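Local coordinates for protein Serpin48 (Tenebrio molitor, PDB 3OZQ) that inhibits the serine protease SPE with high specificity, acting as a serpin of insect innate immunity, at residues Asn95-Lys100 and Val163-Ala168; Phe271-Thr276 and Gly370-Leu375. All coordinates share one frame; numbering follows the deposited sequence.

Contact 1 of 2, residues Asn95-Lys100 and Val163-Ala168; sequences NKIYVK and VVLINA
Two first torsions set the amides of N95 and N167 against each other: CG of N95 lies anti to its carbonyl carbon (chi1 -62°), whereas CG of N167 lies anti to its backbone N (chi1 -178°). The side chains run side by side in the same direction with their amide planes 87° apart, and N95 ND2 comes to 2.7 Å from N167 OD1. The bond is weak, its N-H pointing well off the acceptor. The same OD1 also bonds S40 OG, on helix 38-50; an alanine in place of the first asparagine would probably cost N167 OD1 this weak bond, leaving S40 to hold it, and let that amide turn more easily.

From this non-hydrogen-bonded pair an antiparallel ladder runs on through V99 and V163. K96 and I166 exchange backbone bonds in both directions, I166 N to K96 O measuring 2.8 Å and being almost straight. Y98 and V164 repeat the exchange, with V164 N donating to Y98 O at 3.0 Å. On the face shared with N95, I97 uses both branches: CG2 meets V163 CG1 at 3.6 Å, and CG1 lies 4.0 Å from L165 CD2. L44 and L47 of helix 38-50 pack on this side. On the other face, I166 CG1 approaches the edge of the Y98 ring near its plane, 4.2 Å from CD2, while K96 CG sits over one ring face, offset toward the rim. The K96 ammonium reaches E122 and Q120, with a cation-pi contact to W139.

The ladder belongs to serpin sheet A, and the asparagine pair probably corresponds to the shutter. Backbone bonds hold the register; one face packs apolar side chains and a lightly held amide pair beside helix 38-50, the other mixes aromatic and apolar contacts with the paired charge of K96.

Contact 2 of 2, residues Phe271-Thr276 and Gly370-Leu375; sequences FKIEST and GRVTTL
A strand of serpin sheet A, 271-276, faces the last strand of sheet B, 370-372, in a layer-to-layer contact. The short axes pass 9.1 Å apart at 129°, too far for pairing, and no hydrogen bond joins the two segments. Side chains bridge the gap instead, two of them converging on V372 CG2. This methyl lies over one face of the F271 ring, offset toward the rim and 4.0 Å from CD2. I273 reaches the same methyl with the tip of its chain, CD1 standing 3.9 Å from V372 CG2. That CD1 also touches the carbonyl of R371, at 3.6 Å from its O.

F271 CG sits between the backbone N and the carbonyl carbon (chi1 61°), which carries the ring toward V372, and its CB meets L375 CD1 at 4.1 Å. F358 on strand 356-362 adjoins F271, I273 and V372, widening the apolar cluster across the neighbouring strand of sheet B. The R371 side chain starts off away from strand 271-276, and its guanidinium bonds to A32 O and forms a salt bridge with E247. Between these two segments the joining is by apolar contact, while S275 OG bonds L35 N nearby and the arginine's charge is paired elsewhere.

How the contacts relate
Both contacts are buried and both involve sheet A, yet they stand about 25 Å apart between centres, contact 2 being nearer the centre of the chain. Contact 1 lies within the sheet, between neighbouring strands; contact 2 joins the sheet to another layer. Strand 310-321 connects them, since it pairs in parallel with 163-174 and antiparallel with 260-278. This arrangement, with 163-174 directly beside 310-321, is consistent with a native serpin whose reactive loop has not inserted. Chemistry follows place: paired backbones and an amide pair in contact 1, methyl and ring contacts without a cross-segment hydrogen bond in contact 2.

Contact 1 of 2, residues Asn95-Lys100 and Val163-Ala168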
loop_
_atom_site.group_PDB
_atom_site.type_symbol
_atom_site.label_atom_id
_atom_site.label_comp_id
_atom_site.label_asym_id
_atom_site.label_seq_id
_atom_site.Cartn_x
_atom_site.Cartn_y
_atom_site.Cartn_z
ATOM N N ASN A 95 -10.939 1.817 6.367
ATOM C CA ASN A 95 -11.171 0.430 6.028
ATOM C C ASN A 95 -12.507 0.007 6.600
ATOM O O ASN A 95 -12.799 0.240 7.774
ATOM C CB ASN A 95 -10.055 -0.479 6.567
ATOM C CG ASN A 95 -8.684 -0.146 5.981
ATOM O OD1 ASN A 95 -7.645 -0.653 6.449
ATOM N ND2 ASN A 95 -8.670 0.711 4.958
ATOM N N LYS A 96 -13.320 -0.616 5.764
ATOM C CA LYS A 96 -14.655 -1.003 6.187
ATOM C C LYS A 96 -15.133 -2.256 5.479
ATOM O O LYS A 96 -14.783 -2.519 4.328
ATOM C CB LYS A 96 -15.620 0.150 5.945
ATOM C CG LYS A 96 -17.059 -0.223 6.131
ATOM C CD LYS A 96 -17.643 0.386 7.352
ATOM C CE LYS A 96 -17.862 1.857 7.172
ATOM N NZ LYS A 96 -18.978 2.289 8.077
ATOM N N ILE A 97 -15.939 -3.040 6.186
ATOM C CA ILE A 97 -16.545 -4.214 5.600
ATOM C C ILE A 97 -18.034 -3.973 5.610
ATOM O O ILE A 97 -18.657 -4.013 6.665
ATOM C CB ILE A 97 -16.190 -5.485 6.390
ATOM C CG1 ILE A 97 -14.679 -5.753 6.293
ATOM C CG2 ILE A 97 -16.966 -6.683 5.864
ATOM C CD1 ILE A 97 -14.276 -7.147 6.761
ATOM N N TYR A 98 -18.590 -3.657 4.446
ATOM C CA TYR A 98 -20.034 -3.448 4.318
ATOM C C TYR A 98 -20.718 -4.764 3.989
ATOM O O TYR A 98 -20.260 -5.485 3.103
ATOM C CB TYR A 98 -20.338 -2.442 3.217
ATOM C CG TYR A 98 -20.050 -1.015 3.586
ATOM C CD1 TYR A 98 -21.009 -0.232 4.214
ATOM C CD2 TYR A 98 -18.810 -0.446 3.312
ATOM C CE1 TYR A 98 -20.744 1.078 4.547
ATOM C CE2 TYR A 98 -18.538 0.859 3.635
ATOM C CZ TYR A 98 -19.504 1.622 4.250
ATOM O OH TYR A 98 -19.219 2.924 4.577
ATOM N N VAL A 99 -21.827 -5.047 4.686
ATOM C CA VAL A 99 -22.528 -6.323 4.575
ATOM C C VAL A 99 -24.027 -6.194 4.204
ATOM O O VAL A 99 -24.725 -5.297 4.672
ATOM C CB VAL A 99 -22.364 -7.145 5.882
ATOM C CG1 VAL A 99 -23.044 -8.483 5.759
ATOM C CG2 VAL A 99 -20.861 -7.323 6.209
ATOM N N LYS A 100 -24.487 -7.093 3.343
ATOM C CA LYS A 100 -25.860 -7.116 2.823
ATOM C C LYS A 100 -26.868 -6.952 3.969
ATOM O O LYS A 100 -26.744 -7.647 4.975
ATOM C CB LYS A 100 -26.058 -8.460 2.115
ATOM C CG LYS A 100 -27.349 -8.670 1.345
ATOM C CD LYS A 100 -27.297 -10.035 0.662
ATOM C CE LYS A 100 -28.679 -10.509 0.183
ATOM N NZ LYS A 100 -29.169 -9.771 -1.025
ATOM N N VAL A 163 -20.737 -9.174 0.467
ATOM C CA VAL A 163 -19.762 -8.466 1.307
ATOM C C VAL A 163 -18.763 -7.684 0.471
ATOM O O VAL A 163 -18.165 -8.219 -0.478
ATOM C CB VAL A 163 -18.972 -9.417 2.228
ATOM C CG1 VAL A 163 -17.893 -8.638 3.001
ATOM C CG2 VAL A 163 -19.911 -10.137 3.187
ATOM N N VAL A 164 -18.577 -6.416 0.833
ATOM C CA VAL A 164 -17.622 -5.569 0.152
ATOM C C VAL A 164 -16.587 -5.075 1.150
ATOM O O VAL A 164 -16.944 -4.509 2.185
ATOM C CB VAL A 164 -18.312 -4.361 -0.510
ATOM C CG1 VAL A 164 -17.273 -3.421 -1.122
ATOM C CG2 VAL A 164 -19.303 -4.846 -1.561
ATOM N N LEU A 165 -15.315 -5.320 0.834
ATOM C CA LEU A 165 -14.179 -4.758 1.580
ATOM C C LEU A 165 -13.731 -3.465 0.931
ATOM O O LEU A 165 -13.361 -3.447 -0.239
ATOM C CB LEU A 165 -12.979 -5.709 1.585
ATOM C CG LEU A 165 -13.043 -7.170 2.040
ATOM C CD1 LEU A 165 -11.848 -7.532 2.903
ATOM C CD2 LEU A 165 -14.354 -7.567 2.703
ATOM N N ILE A 166 -13.754 -2.390 1.702
ATOM C CA ILE A 166 -13.279 -1.095 1.242
ATOM C C ILE A 166 -11.985 -0.764 1.977
ATOM O O ILE A 166 -11.909 -0.953 3.190
ATOM C CB ILE A 166 -14.287 -0.004 1.592
ATOM C CG1 ILE A 166 -15.500 -0.111 0.677
ATOM C CG2 ILE A 166 -13.647 1.348 1.465
ATOM C CD1 ILE A 166 -15.148 -0.487 -0.737
ATOM N N ASN A 167 -10.989 -0.271 1.247
ATOM C CA ASN A 167 -9.642 -0.021 1.805
ATOM C C ASN A 167 -8.988 1.210 1.189
ATOM O O ASN A 167 -8.322 1.114 0.175
ATOM C CB ASN A 167 -8.768 -1.248 1.547
ATOM C CG ASN A 167 -7.364 -1.128 2.121
ATOM O OD1 ASN A 167 -7.085 -0.301 2.987
ATOM N ND2 ASN A 167 -6.485 -2.001 1.659
ATOM N N ALA A 168 -9.198 2.365 1.804
ATOM C CA ALA A 168 -8.679 3.620 1.297
ATOM C C ALA A 168 -7.605 4.103 2.247
ATOM O O ALA A 168 -7.784 4.048 3.462
ATOM C CB ALA A 168 -9.759 4.642 1.220
#

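Contact 2 of 2, residues Phe271-Thr276 and Gly370-Leu375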
loop_
_atom_site.group_PDB
_atom_site.type_symbol
_atom_site.label_atom_id
_atom_site.label_comp_id
_atom_site.label_asym_id
_atom_site.label_seq_id
_atom_site.Cartn_x
_atom_site.Cartn_y
_atom_site.Cartn_z
ATOM N N PHE A 271 6.349 13.707 -7.911
ATOM C CA PHE A 271 5.386 12.827 -8.539
ATOM C C PHE A 271 4.146 12.621 -7.689
ATOM O O PHE A 271 4.191 12.670 -6.464
ATOM C CB PHE A 271 6.011 11.485 -8.965
ATOM C CG PHE A 271 6.577 10.659 -7.824
ATOM C CD1 PHE A 271 7.894 10.817 -7.416
ATOM C CD2 PHE A 271 5.801 9.702 -7.188
ATOM C CE1 PHE A 271 8.425 10.047 -6.386
ATOM C CE2 PHE A 271 6.330 8.925 -6.159
ATOM C CZ PHE A 271 7.638 9.103 -5.752
ATOM N N LYS A 272 3.032 12.435 -8.371
ATOM C CA LYS A 272 1.778 12.131 -7.715
ATOM C C LYS A 272 1.212 10.920 -8.416
ATOM O O LYS A 272 1.250 10.839 -9.649
ATOM C CB LYS A 272 0.822 13.320 -7.817
ATOM C CG LYS A 272 -0.376 13.203 -6.898
ATOM C CD LYS A 272 -1.172 14.501 -6.848
ATOM C CE LYS A 272 -2.575 14.263 -6.310
ATOM N NZ LYS A 272 -3.439 15.480 -6.426
ATOM N N ILE A 273 0.726 9.959 -7.635
ATOM C CA ILE A 273 0.081 8.777 -8.185
ATOM C C ILE A 273 -1.205 8.451 -7.430
ATOM O O ILE A 273 -1.240 8.489 -6.200
ATOM C CB ILE A 273 0.976 7.524 -8.103
ATOM C CG1 ILE A 273 2.375 7.804 -8.681
ATOM C CG2 ILE A 273 0.266 6.336 -8.776
ATOM C CD1 ILE A 273 3.405 6.673 -8.425
ATOM N N GLU A 274 -2.247 8.117 -8.180
ATOM C CA GLU A 274 -3.500 7.619 -7.617
ATOM C C GLU A 274 -3.825 6.271 -8.225
ATOM O O GLU A 274 -3.850 6.126 -9.444
ATOM C CB GLU A 274 -4.652 8.579 -7.904
ATOM C CG GLU A 274 -4.751 9.761 -6.962
ATOM C CD GLU A 274 -6.196 10.231 -6.776
ATOM O OE1 GLU A 274 -7.041 9.391 -6.363
ATOM O OE2 GLU A 274 -6.480 11.427 -7.055
ATOM N N SER A 275 -4.071 5.279 -7.374
ATOM C CA SER A 275 -4.409 3.947 -7.856
ATOM C C SER A 275 -5.657 3.384 -7.197
ATOM O O SER A 275 -5.952 3.683 -6.043
ATOM C CB SER A 275 -3.235 2.985 -7.660
ATOM O OG SER A 275 -2.116 3.392 -8.441
ATOM N N THR A 276 -6.386 2.571 -7.954
ATOM C CA THR A 276 -7.500 1.807 -7.428
ATOM C C THR A 276 -7.209 0.358 -7.792
ATOM O O THR A 276 -6.997 0.038 -8.956
ATOM C CB THR A 276 -8.849 2.275 -8.019
ATOM O OG1 THR A 276 -9.063 3.653 -7.684
ATOM C CG2 THR A 276 -9.997 1.435 -7.475
ATOM N N GLY A 370 5.318 0.757 -5.343
ATOM C CA GLY A 370 4.791 1.182 -6.624
ATOM C C GLY A 370 5.892 1.499 -7.609
ATOM O O GLY A 370 7.063 1.187 -7.397
ATOM N N ARG A 371 5.501 2.123 -8.708
ATOM C CA ARG A 371 6.442 2.417 -9.750
ATOM C C ARG A 371 6.009 3.673 -10.476
ATOM O O ARG A 371 4.830 4.064 -10.449
ATOM C CB ARG A 371 6.532 1.245 -10.718
ATOM C CG ARG A 371 5.386 1.173 -11.659
ATOM C CD ARG A 371 5.518 -0.005 -12.569
ATOM N NE ARG A 371 4.405 -0.048 -13.500
ATOM C CZ ARG A 371 4.410 -0.750 -14.623
ATOM N NH1 ARG A 371 5.479 -1.467 -14.943
ATOM N NH2 ARG A 371 3.353 -0.729 -15.425
ATOM N N VAL A 372 6.994 4.319 -11.091
ATOM C CA VAL A 372 6.772 5.445 -11.968
ATOM C C VAL A 372 7.452 5.097 -13.288
ATOM O O VAL A 372 8.651 4.803 -13.308
ATOM C CB VAL A 372 7.460 6.703 -11.427
ATOM C CG1 VAL A 372 7.395 7.828 -12.476
ATOM C CG2 VAL A 372 6.845 7.128 -10.099
ATOM N N THR A 373 6.686 5.092 -14.372
ATOM C CA THR A 373 7.232 4.847 -15.700
ATOM C C THR A 373 6.972 6.064 -16.571
ATOM O O THR A 373 7.475 6.149 -17.693
ATOM C CB THR A 373 6.556 3.653 -16.396
ATOM O OG1 THR A 373 5.216 4.016 -16.749
ATOM C CG2 THR A 373 6.541 2.426 -15.487
ATOM N N THR A 374 6.180 6.999 -16.056
ATOM C CA THR A 374 5.774 8.159 -16.837
ATOM C C THR A 374 5.517 9.375 -15.948
ATOM O O THR A 374 4.975 9.248 -14.852
ATOM C CB THR A 374 4.506 7.847 -17.668
ATOM O OG1 THR A 374 4.465 8.691 -18.820
ATOM C CG2 THR A 374 3.247 8.078 -16.841
ATOM N N LEU A 375 5.916 10.547 -16.434
ATOM C CA LEU A 375 5.759 11.807 -15.714
ATOM C C LEU A 375 5.399 12.851 -16.747
ATOM O O LEU A 375 5.613 12.632 -17.935
ATOM C CB LEU A 375 7.074 12.211 -15.043
ATOM C CG LEU A 375 7.279 11.980 -13.541
ATOM C CD1 LEU A 375 6.287 10.968 -12.984
ATOM C CD2 LEU A 375 8.734 11.589 -13.233
#